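Local coordinates for protein protease Do-like 1, chloroplastic (Arabidopsis thaliana, PDB 3QO6) that acts as a thylakoid serine protease of the HtrA type, required at high temperature and possibly involved in degrading damaged proteins, at residues B[229-234]-B[330-335]; B[237-242]-B[296-301]; B[268-272]-B[282-286]. The contacts are given in a common frame with arbitrary orientation. Residue numbers count along the deposited sequence, not the author numbering.

How the contacts relate
Followed from the N terminus, after helix 214-227 the chain reaches 229-234. This segment pairs with the C-terminal 330-335 in contact 1, which closes the outermost loop, 95 residues long. Strand 238-239 comes next and meets the start of helix 297-304 in contact 2, closing an inner loop of 53 residues; within that loop lies contact 3, which joins 268-272 to 282-286 across nine residues. The three are therefore concentric and none cross. All reach the same antiparallel PDZ sheet. Contacts 2 and 3 touch where Ile237 CD1 lies 3.4 Å from Ile286 CD1, whereas contacts 1 and 3 stay about 10 Å apart at their nearest atoms.

Contact 1 of 3, residues B[229-234]-B[330-335]; sequences KVTRPI and LEPKPD
Two backbone hydrogen bonds join these extended, antiparallel segments: Ile234 N to Glu331 O at 3.0 Å and Lys333 N to Arg232 O at 3.3 Å. A third, from Glu331 N to Ile234 O, is weak at 3.5 Å. Ile234 and Glu331 form a hydrogen-bonded pair (CA-CA 5.7 Å) with side chains on one face of the sheet, and Pro233 and Pro332 a non-hydrogen-bonded pair (CA-CA 4.7 Å) with diverging side chains, where neither proline needs an amide hydrogen. Leu330 CA adds a CA-H...O contact of 3.5 Å to Ile234 O. Lys229 NZ donates to Thr231 OG1 at 2.7 Å and makes a long salt bridge to Asp335 OD2 at 3.6 Å. This short ladder joins strand 233-234 to the end of strand 326-332 in the PDZ sheet, beside the protease domain: the side chain of Arg232 leads away to a salt bridge with Asp97, while Glu331 pairs with Lys266. Apolar packing surrounds the backbone. Ile234 (chi1 p, chi2 t) brings CD1 to 3.8 Å from Pro334 CD and CG2 to 3.4 Å from Lys333 CB; Pro233 CB meets Leu330 CD2 at 3.7 Å, and Thr231 CG2 meets Pro332 CB at 3.8 Å.

Contact 2 of 3, residues B[237-242]-B[296-301]; sequences IKFAPD and NGSDLY
Residues 237-241 run extended past the first turn of helix 297-304, which begins directly after Asn296 at the N-cap position. Ile237, in the p,t rotamer, reaches the helix with its tip, CD1 lying 4.3 Å from Leu300 CD2. The backbone of Lys238 bonds to strand 253-257. Phe239 follows with CA-to-CB directed toward the helix and chi1 p (52°), which sets its ring among three helix residues. Leu300 (chi1 t, chi2 p) lies over one face, CD2 being 4.3 Å from Phe239 CE1, and Gly297 CA approaches Phe239 CE2 to 4.0 Å. A CB on Gly297 would come tightly against that ring. Tyr301 (chi1 m) completes the group: the edge of Phe239 points at its face in an offset edge-to-face pair, with centroids 5.6 Å apart, planes at 64° and Phe239 CZ 3.6 Å from Tyr301 CE1. Beyond Phe239 the chain turns toward the start of the helix, and Asp242 CA (phi/psi -42/-29, no longer extended) comes to 6.1 Å from Asn296 CA. Asp242 OD1 accepts a hydrogen bond from Gly297 N at 3.0 Å, with 165° at the hydrogen, although the position of OD1 is not very certain. Leu300 N to Asn296 O (3.3 Å) and Tyr301 N to Gly297 O (2.9 Å) establish the helical turn. A bound peptide occupies this cleft: it hydrogen-bonds with the backbone of Ile237 and Phe239 and, through its own backbone, with Tyr301 OH, while Phe239, Leu300 and Tyr301 pack on it. Strand and helix thus form the peptide-binding groove of a PDZ domain.

Contact 3 of 3, residues B[268-272]-B[282-286]; sequences GLQST and LGDII
Asp284 dominates this contact through its side chain. With chi1 m (-60°) and chi2 -23° it directs the carboxylate across to segment 268-272, where OD2 accepts a hydrogen bond from Gln270 N at 2.7 Å and 166°. The same OD2 stands 3.3 Å from Leu269 CA and has a second partner in a salt bridge with Arg319. Backbone and side chain work together here, since Asp284 N returns a bond to Gln270 O at 2.9 Å and 162°, so that one residue engages both the amide and the carbonyl of Gln270. Gln270 CB lies 3.6 Å from Asp284 OD1. Thr272, in the m rotamer, uses OG1 to accept from Gly283 N at 3.0 Å and to bond with Val255 O; its CG2 lies 4.0 Å from Leu282 CA and 4.2 Å from Leu282 CD1. Around these bonds the backbones press close: the CA atoms of Thr272 and Gly283 are 3.8 Å apart, and Gly283 CA lies 3.3 Å from Gln270 O and 3.2 Å from Ser271 O. A CB at position 283 would clash with Gln270 O, Ser271 C and Thr272 N, which explains the glycine. Ser271 points away, its OG bonding to Ala258 N. In the PDZ domain, 268-272 is the loop leaving helix 263-266, whose C-terminal end is closed by Gly268 (phi 74°) in a Schellman motif, and it meets the chain just as strand 285-289 begins. Strand 253-257 lies beside both segments, strand 312-318 borders Asp284 and Ile285, and Thr272 O bonds to Thr44 of a neighbouring subunit.

Contact 1 of 3, residues B[229-234]-B[330-335]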
loop_
_atom_site.group_PDB
_atom_site.type_symbol
_atom_site.label_atom_id
_atom_site.label_comp_id
_atom_site.label_asym_id
_atom_site.label_seq_id
_atom_site.Cartn_x
_atom_site.Cartn_y
_atom_site.Cartn_z
ATOM N N LYS B 229 41.591 -5.071 -15.130
ATOM C CA LYS B 229 41.162 -5.567 -13.830
ATOM C C LYS B 229 41.945 -4.756 -12.828
ATOM O O LYS B 229 42.942 -4.136 -13.184
ATOM C CB LYS B 229 41.502 -7.067 -13.705
ATOM C CG LYS B 229 41.935 -7.571 -12.308
ATOM C CD LYS B 229 41.891 -9.118 -12.230
ATOM C CE LYS B 229 42.072 -9.682 -10.783
ATOM N NZ LYS B 229 43.494 -9.923 -10.267
ATOM N N VAL B 230 41.484 -4.728 -11.586
ATOM C CA VAL B 230 42.187 -4.012 -10.535
ATOM C C VAL B 230 42.429 -5.074 -9.502
ATOM O O VAL B 230 41.530 -5.845 -9.191
ATOM C CB VAL B 230 41.337 -2.882 -9.929
ATOM C CG1 VAL B 230 41.826 -2.552 -8.554
ATOM C CG2 VAL B 230 41.467 -1.639 -10.773
ATOM N N THR B 231 43.637 -5.147 -8.972
ATOM C CA THR B 231 43.887 -6.192 -7.998
ATOM C C THR B 231 43.910 -5.635 -6.597
ATOM O O THR B 231 44.749 -4.783 -6.243
ATOM C CB THR B 231 45.189 -6.964 -8.330
ATOM O OG1 THR B 231 44.966 -7.751 -9.505
ATOM C CG2 THR B 231 45.597 -7.879 -7.184
ATOM N N ARG B 232 42.966 -6.130 -5.801
ATOM C CA ARG B 232 42.803 -5.680 -4.433
ATOM C C ARG B 232 43.064 -6.769 -3.408
ATOM O O ARG B 232 42.643 -7.918 -3.551
ATOM C CB ARG B 232 41.384 -5.117 -4.267
ATOM C CG ARG B 232 41.028 -3.958 -5.230
ATOM C CD ARG B 232 39.560 -3.588 -5.103
ATOM N NE ARG B 232 39.269 -2.252 -5.610
ATOM C CZ ARG B 232 39.973 -1.166 -5.294
ATOM N NH1 ARG B 232 41.020 -1.259 -4.477
ATOM N NH2 ARG B 232 39.623 0.019 -5.777
ATOM N N PRO B 233 43.739 -6.402 -2.324
ATOM C CA PRO B 233 44.101 -7.308 -1.223
ATOM C C PRO B 233 42.937 -7.791 -0.357
ATOM O O PRO B 233 41.934 -7.109 -0.234
ATOM C CB PRO B 233 45.067 -6.463 -0.408
ATOM C CG PRO B 233 44.416 -5.061 -0.538
ATOM C CD PRO B 233 44.061 -4.996 -2.005
ATOM N N ILE B 234 43.082 -8.964 0.246
ATOM C CA ILE B 234 42.063 -9.467 1.144
ATOM C C ILE B 234 42.701 -10.144 2.323
ATOM O O ILE B 234 43.813 -10.648 2.211
ATOM C CB ILE B 234 41.145 -10.482 0.504
ATOM C CG1 ILE B 234 41.914 -11.768 0.223
ATOM C CG2 ILE B 234 40.526 -9.885 -0.714
ATOM C CD1 ILE B 234 40.987 -12.916 -0.166
ATOM N N LEU B 330 48.452 -10.189 3.106
ATOM C CA LEU B 330 47.315 -10.090 2.220
ATOM C C LEU B 330 47.538 -10.616 0.815
ATOM O O LEU B 330 48.510 -10.256 0.157
ATOM C CB LEU B 330 46.833 -8.633 2.171
ATOM C CG LEU B 330 46.302 -8.056 3.486
ATOM C CD1 LEU B 330 47.423 -7.460 4.251
ATOM C CD2 LEU B 330 45.286 -6.992 3.197
ATOM N N GLU B 331 46.624 -11.463 0.356
ATOM C CA GLU B 331 46.695 -12.030 -0.985
ATOM C C GLU B 331 45.567 -11.487 -1.838
ATOM O O GLU B 331 44.533 -11.062 -1.321
ATOM C CB GLU B 331 46.545 -13.542 -0.935
ATOM C CG GLU B 331 47.527 -14.219 -0.034
ATOM C CD GLU B 331 47.073 -15.612 0.324
ATOM O OE1 GLU B 331 47.758 -16.273 1.127
ATOM O OE2 GLU B 331 46.022 -16.046 -0.198
ATOM N N PRO B 332 45.742 -11.513 -3.167
ATOM C CA PRO B 332 44.695 -11.015 -4.062
ATOM C C PRO B 332 43.404 -11.786 -3.865
ATOM O O PRO B 332 43.424 -12.960 -3.518
ATOM C CB PRO B 332 45.292 -11.229 -5.457
ATOM C CG PRO B 332 46.215 -12.385 -5.264
ATOM C CD PRO B 332 46.869 -12.062 -3.936
ATOM N N LYS B 333 42.283 -11.110 -4.084
ATOM C CA LYS B 333 40.962 -11.714 -3.948
ATOM C C LYS B 333 40.797 -12.677 -5.126
ATOM O O LYS B 333 41.053 -12.283 -6.270
ATOM C CB LYS B 333 39.919 -10.589 -4.003
ATOM C CG LYS B 333 38.445 -10.985 -4.064
ATOM C CD LYS B 333 37.654 -9.810 -4.670
ATOM C CE LYS B 333 36.156 -10.081 -4.870
ATOM N NZ LYS B 333 35.417 -10.181 -3.578
ATOM N N PRO B 334 40.384 -13.945 -4.866
ATOM C CA PRO B 334 40.190 -14.952 -5.911
ATOM C C PRO B 334 39.327 -14.403 -7.002
ATOM O O PRO B 334 38.372 -13.700 -6.730
ATOM C CB PRO B 334 39.509 -16.096 -5.181
ATOM C CG PRO B 334 40.081 -16.014 -3.818
ATOM C CD PRO B 334 40.070 -14.515 -3.545
ATOM N N ASP B 335 39.687 -14.726 -8.237
ATOM C CA ASP B 335 38.986 -14.275 -9.421
ATOM C C ASP B 335 37.778 -15.139 -9.698
ATOM O O ASP B 335 37.473 -16.052 -8.940
ATOM C CB ASP B 335 39.926 -14.339 -10.620
ATOM C CG ASP B 335 39.998 -13.027 -11.372
ATOM O OD1 ASP B 335 38.987 -12.632 -12.003
ATOM O OD2 ASP B 335 41.072 -12.388 -11.327
#

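Contact 2 of 3, residues B[237-242]-B[296-301]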
loop_
_atom_site.group_PDB
_atom_site.type_symbol
_atom_site.label_atom_id
_atom_site.label_comp_id
_atom_site.label_asym_id
_atom_site.label_seq_id
_atom_site.Cartn_x
_atom_site.Cartn_y
_atom_site.Cartn_z
ATOM N N ILE B 237 38.565 -13.072 5.355
ATOM C CA ILE B 237 37.590 -13.360 6.420
ATOM C C ILE B 237 36.193 -12.818 6.115
ATOM O O ILE B 237 36.044 -11.784 5.463
ATOM C CB ILE B 237 38.010 -12.788 7.793
ATOM C CG1 ILE B 237 37.855 -11.278 7.810
ATOM C CG2 ILE B 237 39.453 -13.097 8.066
ATOM C CD1 ILE B 237 37.980 -10.709 9.187
ATOM N N LYS B 238 35.174 -13.560 6.551
ATOM C CA LYS B 238 33.775 -13.126 6.426
ATOM C C LYS B 238 33.429 -12.732 7.845
ATOM O O LYS B 238 33.550 -13.537 8.750
ATOM C CB LYS B 238 32.842 -14.255 5.991
ATOM C CG LYS B 238 32.739 -14.428 4.489
ATOM C CD LYS B 238 31.868 -15.620 4.130
ATOM C CE LYS B 238 31.845 -15.922 2.622
ATOM N NZ LYS B 238 30.963 -17.107 2.318
ATOM N N PHE B 239 33.048 -11.487 8.060
ATOM C CA PHE B 239 32.699 -11.095 9.405
ATOM C C PHE B 239 31.224 -10.835 9.586
ATOM O O PHE B 239 30.427 -10.832 8.630
ATOM C CB PHE B 239 33.485 -9.870 9.861
ATOM C CG PHE B 239 33.419 -8.732 8.926
ATOM C CD1 PHE B 239 34.189 -8.719 7.783
ATOM C CD2 PHE B 239 32.587 -7.668 9.178
ATOM C CE1 PHE B 239 34.132 -7.657 6.908
ATOM C CE2 PHE B 239 32.521 -6.603 8.314
ATOM C CZ PHE B 239 33.293 -6.594 7.177
ATOM N N ALA B 240 30.874 -10.638 10.851
ATOM C CA ALA B 240 29.511 -10.369 11.239
ATOM C C ALA B 240 29.265 -8.886 11.061
ATOM O O ALA B 240 30.138 -8.076 11.346
ATOM C CB ALA B 240 29.308 -10.774 12.694
ATOM N N PRO B 241 28.079 -8.514 10.556
ATOM C CA PRO B 241 27.735 -7.099 10.350
ATOM C C PRO B 241 27.543 -6.400 11.701
ATOM O O PRO B 241 27.126 -7.027 12.674
ATOM C CB PRO B 241 26.443 -7.171 9.545
ATOM C CG PRO B 241 26.620 -8.467 8.772
ATOM C CD PRO B 241 27.131 -9.387 9.845
ATOM N N ASP B 242 27.861 -5.110 11.749
ATOM C CA ASP B 242 27.750 -4.318 12.967
ATOM C C ASP B 242 26.480 -4.582 13.772
ATOM O O ASP B 242 26.475 -4.444 14.999
ATOM C CB ASP B 242 27.837 -2.831 12.615
ATOM C CG ASP B 242 29.149 -2.463 11.923
ATOM O OD1 ASP B 242 30.217 -2.614 12.559
ATOM O OD2 ASP B 242 29.113 -2.026 10.746
ATOM N N ASN B 296 34.547 -1.567 14.247
ATOM C CA ASN B 296 33.427 -2.075 13.449
ATOM C C ASN B 296 33.873 -2.332 12.007
ATOM O O ASN B 296 35.052 -2.173 11.671
ATOM C CB ASN B 296 32.337 -1.034 13.410
ATOM C CG ASN B 296 32.838 0.266 12.861
ATOM O OD1 ASN B 296 33.174 1.188 13.605
ATOM N ND2 ASN B 296 32.935 0.338 11.540
ATOM N N GLY B 297 32.912 -2.686 11.155
ATOM C CA GLY B 297 33.214 -2.964 9.760
ATOM C C GLY B 297 33.911 -1.823 9.042
ATOM O O GLY B 297 34.992 -1.996 8.498
ATOM N N SER B 298 33.291 -0.650 9.039
ATOM C CA SER B 298 33.871 0.515 8.370
ATOM C C SER B 298 35.346 0.714 8.692
ATOM O O SER B 298 36.148 1.006 7.809
ATOM C CB SER B 298 33.105 1.788 8.750
ATOM O OG SER B 298 33.892 2.955 8.513
ATOM N N ASP B 299 35.695 0.574 9.964
ATOM C CA ASP B 299 37.072 0.755 10.384
ATOM C C ASP B 299 37.996 -0.240 9.705
ATOM O O ASP B 299 39.064 0.135 9.216
ATOM C CB ASP B 299 37.198 0.627 11.909
ATOM C CG ASP B 299 36.602 1.826 12.655
ATOM O OD1 ASP B 299 36.630 2.960 12.106
ATOM O OD2 ASP B 299 36.127 1.632 13.803
ATOM N N LEU B 300 37.579 -1.504 9.665
ATOM C CA LEU B 300 38.386 -2.544 9.042
ATOM C C LEU B 300 38.544 -2.218 7.566
ATOM O O LEU B 300 39.654 -2.066 7.063
ATOM C CB LEU B 300 37.718 -3.907 9.214
ATOM C CG LEU B 300 38.532 -5.130 8.783
ATOM C CD1 LEU B 300 39.824 -5.210 9.618
ATOM C CD2 LEU B 300 37.676 -6.409 8.946
ATOM N N TYR B 301 37.415 -2.088 6.883
ATOM C CA TYR B 301 37.403 -1.772 5.468
ATOM C C TYR B 301 38.319 -0.635 5.151
ATOM O O TYR B 301 39.209 -0.756 4.321
ATOM C CB TYR B 301 36.007 -1.377 5.025
ATOM C CG TYR B 301 35.169 -2.546 4.624
ATOM C CD1 TYR B 301 33.899 -2.738 5.182
ATOM C CD2 TYR B 301 35.642 -3.475 3.698
ATOM C CE1 TYR B 301 33.123 -3.823 4.830
ATOM C CE2 TYR B 301 34.877 -4.566 3.344
ATOM C CZ TYR B 301 33.613 -4.735 3.912
ATOM O OH TYR B 301 32.832 -5.811 3.559
#

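Contact 3 of 3, residues B[268-272]-B[282-286]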
loop_
_atom_site.group_PDB
_atom_site.type_symbol
_atom_site.label_atom_id
_atom_site.label_comp_id
_atom_site.label_asym_id
_atom_site.label_seq_id
_atom_site.Cartn_x
_atom_site.Cartn_y
_atom_site.Cartn_z
ATOM N N GLY B 268 46.236 -18.702 10.650
ATOM C CA GLY B 268 45.566 -19.265 11.819
ATOM C C GLY B 268 44.542 -18.490 12.674
ATOM O O GLY B 268 44.469 -18.717 13.905
ATOM N N LEU B 269 43.770 -17.580 12.070
ATOM C CA LEU B 269 42.735 -16.872 12.823
ATOM C C LEU B 269 41.581 -17.858 13.001
ATOM O O LEU B 269 41.296 -18.658 12.100
ATOM C CB LEU B 269 42.236 -15.649 12.067
ATOM C CG LEU B 269 42.857 -14.339 12.524
ATOM C CD1 LEU B 269 44.354 -14.368 12.227
ATOM C CD2 LEU B 269 42.162 -13.167 11.827
ATOM N N GLN B 270 40.905 -17.801 14.147
ATOM C CA GLN B 270 39.813 -18.735 14.410
ATOM C C GLN B 270 38.427 -18.232 14.061
ATOM O O GLN B 270 38.086 -17.069 14.295
ATOM C CB GLN B 270 39.823 -19.146 15.871
ATOM C CG GLN B 270 41.151 -19.705 16.339
ATOM C CD GLN B 270 41.199 -19.862 17.845
ATOM O OE1 GLN B 270 42.272 -19.985 18.428
ATOM N NE2 GLN B 270 40.028 -19.858 18.485
ATOM N N SER B 271 37.625 -19.142 13.521
ATOM C CA SER B 271 36.257 -18.857 13.127
ATOM C C SER B 271 35.277 -19.132 14.278
ATOM O O SER B 271 35.634 -19.726 15.298
ATOM C CB SER B 271 35.914 -19.724 11.928
ATOM O OG SER B 271 36.977 -19.688 10.992
ATOM N N THR B 272 34.037 -18.692 14.116
ATOM C CA THR B 272 33.022 -18.903 15.140
ATOM C C THR B 272 32.447 -20.300 14.944
ATOM O O THR B 272 32.136 -20.662 13.812
ATOM C CB THR B 272 31.917 -17.873 14.988
ATOM O OG1 THR B 272 32.489 -16.567 15.083
ATOM C CG2 THR B 272 30.869 -18.052 16.062
ATOM N N LEU B 282 32.539 -17.944 19.971
ATOM C CA LEU B 282 33.034 -16.833 19.193
ATOM C C LEU B 282 34.400 -17.042 18.583
ATOM O O LEU B 282 35.325 -17.491 19.247
ATOM C CB LEU B 282 33.069 -15.564 20.041
ATOM C CG LEU B 282 31.753 -14.806 20.211
ATOM C CD1 LEU B 282 30.837 -15.105 19.030
ATOM C CD2 LEU B 282 31.082 -15.209 21.506
ATOM N N GLY B 283 34.523 -16.709 17.306
ATOM C CA GLY B 283 35.809 -16.824 16.657
ATOM C C GLY B 283 36.575 -15.614 17.148
ATOM O O GLY B 283 36.120 -14.925 18.072
ATOM N N ASP B 284 37.722 -15.333 16.542
ATOM C CA ASP B 284 38.508 -14.186 16.971
ATOM C C ASP B 284 37.768 -12.865 16.754
ATOM O O ASP B 284 36.861 -12.773 15.938
ATOM C CB ASP B 284 39.856 -14.150 16.233
ATOM C CG ASP B 284 40.693 -15.386 16.493
ATOM O OD1 ASP B 284 40.468 -16.042 17.529
ATOM O OD2 ASP B 284 41.576 -15.696 15.664
ATOM N N ILE B 285 38.156 -11.846 17.504
ATOM C CA ILE B 285 37.553 -10.540 17.355
ATOM C C ILE B 285 38.675 -9.567 17.044
ATOM O O ILE B 285 39.595 -9.410 17.834
ATOM C CB ILE B 285 36.846 -10.090 18.627
ATOM C CG1 ILE B 285 35.740 -11.063 18.979
ATOM C CG2 ILE B 285 36.250 -8.731 18.418
ATOM C CD1 ILE B 285 35.162 -10.801 20.320
ATOM N N ILE B 286 38.601 -8.924 15.886
ATOM C CA ILE B 286 39.632 -7.994 15.484
ATOM C C ILE B 286 39.358 -6.674 16.167
ATOM O O ILE B 286 38.287 -6.090 15.996
ATOM C CB ILE B 286 39.637 -7.823 13.959
ATOM C CG1 ILE B 286 39.746 -9.199 13.305
ATOM C CG2 ILE B 286 40.796 -6.930 13.527
ATOM C CD1 ILE B 286 39.546 -9.181 11.820
#